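Local coordinates for protein abietadiene synthase, chloroplastic (PDB 3S9V) that is a plant terpene synthase, a large, mainly helical enzyme whose C-terminal half carries the metal-binding domain of that family, at residues E589-I602 with V645-T657. Sequence-based numbering, arbitrary orientation.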
loop_
_atom_site.group_PDB
_atom_site.type_symbol
_atom_site.label_atom_id
_atom_site.label_comp_id
_atom_site.label_asym_id
_atom_site.label_seq_id
_atom_site.Cartn_x
_atom_site.Cartn_y
_atom_site.Cartn_z
ATOM N N GLU A 589 19.279 25.236 -21.829
ATOM C CA GLU A 589 18.703 25.220 -20.493
ATOM C C GLU A 589 19.466 24.244 -19.601
ATOM O O GLU A 589 19.622 24.474 -18.402
ATOM C CB GLU A 589 17.236 24.821 -20.550
ATOM C CG GLU A 589 16.340 25.845 -21.205
ATOM C CD GLU A 589 14.870 25.496 -21.047
ATOM O OE1 GLU A 589 14.440 24.452 -21.589
ATOM O OE2 GLU A 589 14.149 26.261 -20.370
ATOM N N GLY A 590 19.944 23.157 -20.199
ATOM C CA GLY A 590 20.702 22.177 -19.448
ATOM C C GLY A 590 22.046 22.728 -19.014
ATOM O O GLY A 590 22.520 22.445 -17.911
ATOM N N ARG A 591 22.672 23.515 -19.882
ATOM C CA ARG A 591 23.966 24.104 -19.551
ATOM C C ARG A 591 23.823 25.077 -18.375
ATOM O O ARG A 591 24.708 25.183 -17.525
ATOM C CB ARG A 591 24.545 24.842 -20.763
ATOM C CG ARG A 591 25.827 25.586 -20.450
ATOM C CD ARG A 591 26.483 26.181 -21.694
ATOM N NE ARG A 591 25.646 27.149 -22.405
ATOM C CZ ARG A 591 24.864 26.854 -23.441
ATOM N NH1 ARG A 591 24.143 27.806 -24.020
ATOM N NH2 ARG A 591 24.806 25.611 -23.907
ATOM N N GLU A 592 22.697 25.775 -18.328
ATOM C CA GLU A 592 22.455 26.736 -17.262
ATOM C C GLU A 592 22.131 26.082 -15.919
ATOM O O GLU A 592 22.463 26.627 -14.867
ATOM C CB GLU A 592 21.330 27.680 -17.682
ATOM C CG GLU A 592 21.659 28.430 -18.964
ATOM C CD GLU A 592 20.458 29.111 -19.582
ATOM O OE1 GLU A 592 20.591 29.621 -20.717
ATOM O OE2 GLU A 592 19.385 29.139 -18.937
ATOM N N ARG A 593 21.497 24.914 -15.955
ATOM C CA ARG A 593 21.135 24.209 -14.727
ATOM C C ARG A 593 22.238 23.265 -14.249
ATOM O O ARG A 593 22.190 22.770 -13.126
ATOM C CB ARG A 593 19.828 23.430 -14.936
ATOM C CG ARG A 593 18.681 24.306 -15.430
ATOM C CD ARG A 593 17.384 23.537 -15.642
ATOM N NE ARG A 593 16.846 22.999 -14.395
ATOM C CZ ARG A 593 15.559 23.041 -14.059
ATOM N NH1 ARG A 593 15.151 22.524 -12.906
ATOM N NH2 ARG A 593 14.678 23.613 -14.869
ATOM N N GLN A 594 23.236 23.030 -15.094
ATOM C CA GLN A 594 24.333 22.138 -14.744
ATOM C C GLN A 594 25.658 22.852 -14.496
ATOM O O GLN A 594 26.593 22.264 -13.957
ATOM C CB GLN A 594 24.529 21.089 -15.841
ATOM C CG GLN A 594 23.413 20.067 -15.934
ATOM C CD GLN A 594 23.158 19.374 -14.610
ATOM O OE1 GLN A 594 24.095 18.995 -13.903
ATOM N NE2 GLN A 594 21.888 19.198 -14.272
ATOM N N GLY A 595 25.746 24.111 -14.901
ATOM C CA GLY A 595 26.974 24.852 -14.689
ATOM C C GLY A 595 28.096 24.473 -15.636
ATOM O O GLY A 595 29.254 24.815 -15.398
ATOM N N ARG A 596 27.764 23.762 -16.709
ATOM C CA ARG A 596 28.757 23.359 -17.704
ATOM C C ARG A 596 28.034 22.998 -18.997
ATOM O O ARG A 596 26.817 22.826 -19.000
ATOM C CB ARG A 596 29.574 22.156 -17.208
ATOM C CG ARG A 596 28.768 20.881 -17.001
ATOM C CD ARG A 596 29.658 19.713 -16.604
ATOM N NE ARG A 596 28.874 18.548 -16.199
ATOM C CZ ARG A 596 28.144 17.804 -17.025
ATOM N NH1 ARG A 596 28.094 18.094 -18.319
ATOM N NH2 ARG A 596 27.454 16.770 -16.553
ATOM N N ASP A 597 28.773 22.892 -20.097
ATOM C CA ASP A 597 28.149 22.541 -21.368
ATOM C C ASP A 597 27.705 21.076 -21.342
ATOM O O ASP A 597 28.441 20.190 -20.892
ATOM C CB ASP A 597 29.106 22.782 -22.535
ATOM C CG ASP A 597 28.430 22.598 -23.879
ATOM O OD1 ASP A 597 27.376 23.233 -24.108
ATOM O OD2 ASP A 597 28.946 21.818 -24.707
ATOM N N VAL A 598 26.493 20.835 -21.829
ATOM C CA VAL A 598 25.924 19.500 -21.837
ATOM C C VAL A 598 25.615 18.979 -23.231
ATOM O O VAL A 598 24.953 17.950 -23.376
ATOM C CB VAL A 598 24.637 19.477 -21.024
ATOM C CG1 VAL A 598 24.923 19.922 -19.604
ATOM C CG2 VAL A 598 23.617 20.390 -21.663
ATOM N N LEU A 599 26.084 19.687 -24.256
ATOM C CA LEU A 599 25.835 19.262 -25.624
ATOM C C LEU A 599 26.576 17.962 -25.940
ATOM O O LEU A 599 26.028 17.072 -26.589
ATOM C CB LEU A 599 26.242 20.364 -26.608
ATOM C CG LEU A 599 25.916 20.132 -28.088
ATOM C CD1 LEU A 599 24.464 19.732 -28.267
ATOM C CD2 LEU A 599 26.208 21.398 -28.860
ATOM N N GLY A 600 27.815 17.850 -25.477
ATOM C CA GLY A 600 28.575 16.641 -25.724
ATOM C C GLY A 600 27.880 15.443 -25.098
ATOM O O GLY A 600 27.813 14.361 -25.689
ATOM N N TYR A 601 27.359 15.657 -23.894
ATOM C CA TYR A 601 26.647 14.639 -23.128
ATOM C C TYR A 601 25.403 14.176 -23.889
ATOM O O TYR A 601 25.174 12.973 -24.077
ATOM C CB TYR A 601 26.251 15.229 -21.771
ATOM C CG TYR A 601 25.361 14.357 -20.918
ATOM C CD1 TYR A 601 25.894 13.362 -20.098
ATOM C CD2 TYR A 601 23.982 14.536 -20.918
ATOM C CE1 TYR A 601 25.071 12.569 -19.298
ATOM C CE2 TYR A 601 23.155 13.748 -20.126
ATOM C CZ TYR A 601 23.703 12.768 -19.317
ATOM O OH TYR A 601 22.877 11.994 -18.533
ATOM N N ILE A 602 24.612 15.147 -24.329
ATOM C CA ILE A 602 23.394 14.884 -25.077
ATOM C C ILE A 602 23.696 14.168 -26.391
ATOM O O ILE A 602 22.932 13.294 -26.820
ATOM C CB ILE A 602 22.636 16.204 -25.345
ATOM C CG1 ILE A 602 22.128 16.766 -24.017
ATOM C CG2 ILE A 602 21.461 15.979 -26.287
ATOM C CD1 ILE A 602 21.225 17.971 -24.163
ATOM N N VAL A 645 15.730 8.795 -19.748
ATOM C CA VAL A 645 16.237 9.018 -18.402
ATOM C C VAL A 645 17.488 9.892 -18.352
ATOM O O VAL A 645 17.544 10.866 -17.606
ATOM C CB VAL A 645 16.558 7.678 -17.704
ATOM C CG1 VAL A 645 17.318 7.929 -16.407
ATOM C CG2 VAL A 645 15.266 6.928 -17.417
ATOM N N LEU A 646 18.489 9.544 -19.149
ATOM C CA LEU A 646 19.738 10.283 -19.142
ATOM C C LEU A 646 19.606 11.762 -19.507
ATOM O O LEU A 646 20.347 12.604 -18.996
ATOM C CB LEU A 646 20.747 9.579 -20.043
ATOM C CG LEU A 646 21.123 8.185 -19.511
ATOM C CD1 LEU A 646 22.065 7.482 -20.480
ATOM C CD2 LEU A 646 21.776 8.313 -18.143
ATOM N N ILE A 647 18.661 12.093 -20.374
ATOM C CA ILE A 647 18.484 13.490 -20.724
ATOM C C ILE A 647 17.616 14.198 -19.674
ATOM O O ILE A 647 17.905 15.329 -19.290
ATOM C CB ILE A 647 17.905 13.627 -22.140
ATOM C CG1 ILE A 647 18.885 12.979 -23.132
ATOM C CG2 ILE A 647 17.684 15.097 -22.479
ATOM C CD1 ILE A 647 18.544 13.167 -24.578
ATOM N N SER A 648 16.578 13.522 -19.182
ATOM C CA SER A 648 15.712 14.101 -18.152
ATOM C C SER A 648 16.473 14.356 -16.833
ATOM O O SER A 648 16.176 15.314 -16.115
ATOM C CB SER A 648 14.534 13.167 -17.862
ATOM O OG SER A 648 13.700 13.009 -18.993
ATOM N N ALA A 649 17.443 13.492 -16.525
ATOM C CA ALA A 649 18.242 13.589 -15.302
ATOM C C ALA A 649 19.037 14.890 -15.164
ATOM O O ALA A 649 19.625 15.154 -14.115
ATOM C CB ALA A 649 19.194 12.395 -15.212
ATOM N N LEU A 650 19.078 15.687 -16.225
ATOM C CA LEU A 650 19.787 16.964 -16.192
ATOM C C LEU A 650 18.870 18.058 -15.658
ATOM O O LEU A 650 19.324 19.153 -15.346
ATOM C CB LEU A 650 20.228 17.370 -17.600
ATOM C CG LEU A 650 21.475 16.784 -18.259
ATOM C CD1 LEU A 650 21.625 15.325 -17.922
ATOM C CD2 LEU A 650 21.355 16.996 -19.761
ATOM N N PHE A 651 17.581 17.760 -15.543
ATOM C CA PHE A 651 16.623 18.769 -15.104
ATOM C C PHE A 651 15.833 18.489 -13.829
ATOM O O PHE A 651 14.665 18.858 -13.728
ATOM C CB PHE A 651 15.658 19.067 -16.257
ATOM C CG PHE A 651 16.351 19.466 -17.531
ATOM C CD1 PHE A 651 16.941 18.504 -18.348
ATOM C CD2 PHE A 651 16.448 20.808 -17.894
ATOM C CE1 PHE A 651 17.620 18.873 -19.507
ATOM C CE2 PHE A 651 17.124 21.190 -19.049
ATOM C CZ PHE A 651 17.713 20.222 -19.860
ATOM N N THR A 652 16.481 17.877 -12.846
ATOM C CA THR A 652 15.826 17.552 -11.577
ATOM C C THR A 652 15.783 18.729 -10.598
ATOM O O THR A 652 14.914 18.796 -9.728
ATOM C CB THR A 652 16.542 16.391 -10.885
ATOM O OG1 THR A 652 17.906 16.756 -10.654
ATOM C CG2 THR A 652 16.495 15.133 -11.762
ATOM N N GLY A 653 16.724 19.655 -10.743
ATOM C CA GLY A 653 16.765 20.798 -9.851
ATOM C C GLY A 653 18.076 20.842 -9.097
ATOM O O GLY A 653 18.357 21.799 -8.379
ATOM N N GLU A 654 18.876 19.791 -9.261
ATOM C CA GLU A 654 20.181 19.692 -8.619
ATOM C C GLU A 654 21.232 19.328 -9.655
ATOM O O GLU A 654 20.946 18.612 -10.612
ATOM C CB GLU A 654 20.167 18.623 -7.527
ATOM C CG GLU A 654 19.266 18.950 -6.351
ATOM C CD GLU A 654 19.576 20.305 -5.740
ATOM O OE1 GLU A 654 20.765 20.575 -5.460
ATOM O OE2 GLU A 654 18.629 21.096 -5.534
ATOM N N VAL A 655 22.448 19.823 -9.464
ATOM C CA VAL A 655 23.533 19.529 -10.387
ATOM C C VAL A 655 23.776 18.019 -10.418
ATOM O O VAL A 655 23.867 17.377 -9.371
ATOM C CB VAL A 655 24.834 20.246 -9.956
ATOM C CG1 VAL A 655 25.990 19.816 -10.841
ATOM C CG2 VAL A 655 24.644 21.757 -10.042
ATOM N N LEU A 656 23.863 17.456 -11.619
ATOM C CA LEU A 656 24.110 16.026 -11.773
ATOM C C LEU A 656 25.610 15.793 -11.775
ATOM O O LEU A 656 26.276 16.015 -12.787
ATOM C CB LEU A 656 23.520 15.511 -13.087
ATOM C CG LEU A 656 23.800 14.035 -13.413
ATOM C CD1 LEU A 656 23.222 13.147 -12.314
ATOM C CD2 LEU A 656 23.197 13.679 -14.769
ATOM N N THR A 657 26.141 15.348 -10.641
ATOM C CA THR A 657 27.573 15.091 -10.514
ATOM C C THR A 657 27.988 13.811 -11.244
ATOM O O THR A 657 27.152 12.951 -11.526
ATOM C CB THR A 657 27.975 14.971 -9.031
ATOM O OG1 THR A 657 27.390 13.791 -8.466
ATOM C CG2 THR A 657 27.480 16.188 -8.257
HETATM O O HOH W 1 18.539 20.520 -13.084
HETATM O O HOH W 2 26.812 18.670 -14.386
#
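With CG beside the backbone N and a bend at chi2 (-54°), the Gln594 side chain folds so that its amide meets the backbone of Leu650 and Leu656, while Tyr601, its CG anti to the backbone N, extends its ring toward Leu646. The Gln594 amide bonds through both ends. Its OE1 accepts from Leu656 N at 2.8 Å, in the carbonyl plane and on a lone pair, with a nearly straight N-H...O angle of 163°. Its NE2 donates to Leu650 O, also at 2.8 Å but more bent, that oxygen lying close to the amide plane. With both ends engaged, the rotation of the amide is fixed. Water 2 donates to OE1 and to Leu656 O, and water 1 joins Leu650 O to Arg593 NE and Gly653 N, so Leu650 O receives two donors.

The hydroxyl of Tyr601 donates to Leu646 O (OH to O, 2.6 Å), which lies at the ring edge, in its plane; the ring and the Leu650 side chain run past each other in opposite directions. Beside them, Leu650 CD2 approaches Ile602 CG1 at 4.3 Å. Phe651 packs against the last turns of helix 570-594: its CZ lies 3.6 Å from Gly590 CA, where no side chain intervenes, and Glu589 CB meets the ring edge. Arg593 crosses Phe651 at roughly a right angle, with CD 3.7 Å from Phe651 CD2 and the guanidinium and ring planes 64° apart. Ile586 of helix 570-594 also touches Phe651, and Tyr743 of helix 741-757 touches Leu656.

The contact thus joins the turn between helices 570-594 and 599-621 to the segment leaving helix 641-648, a side-chain amide bonded to two backbone groups, Leu650 O and Leu656 N, at the edge of the alpha-helical terpene synthase fold, within its metal-binding family region.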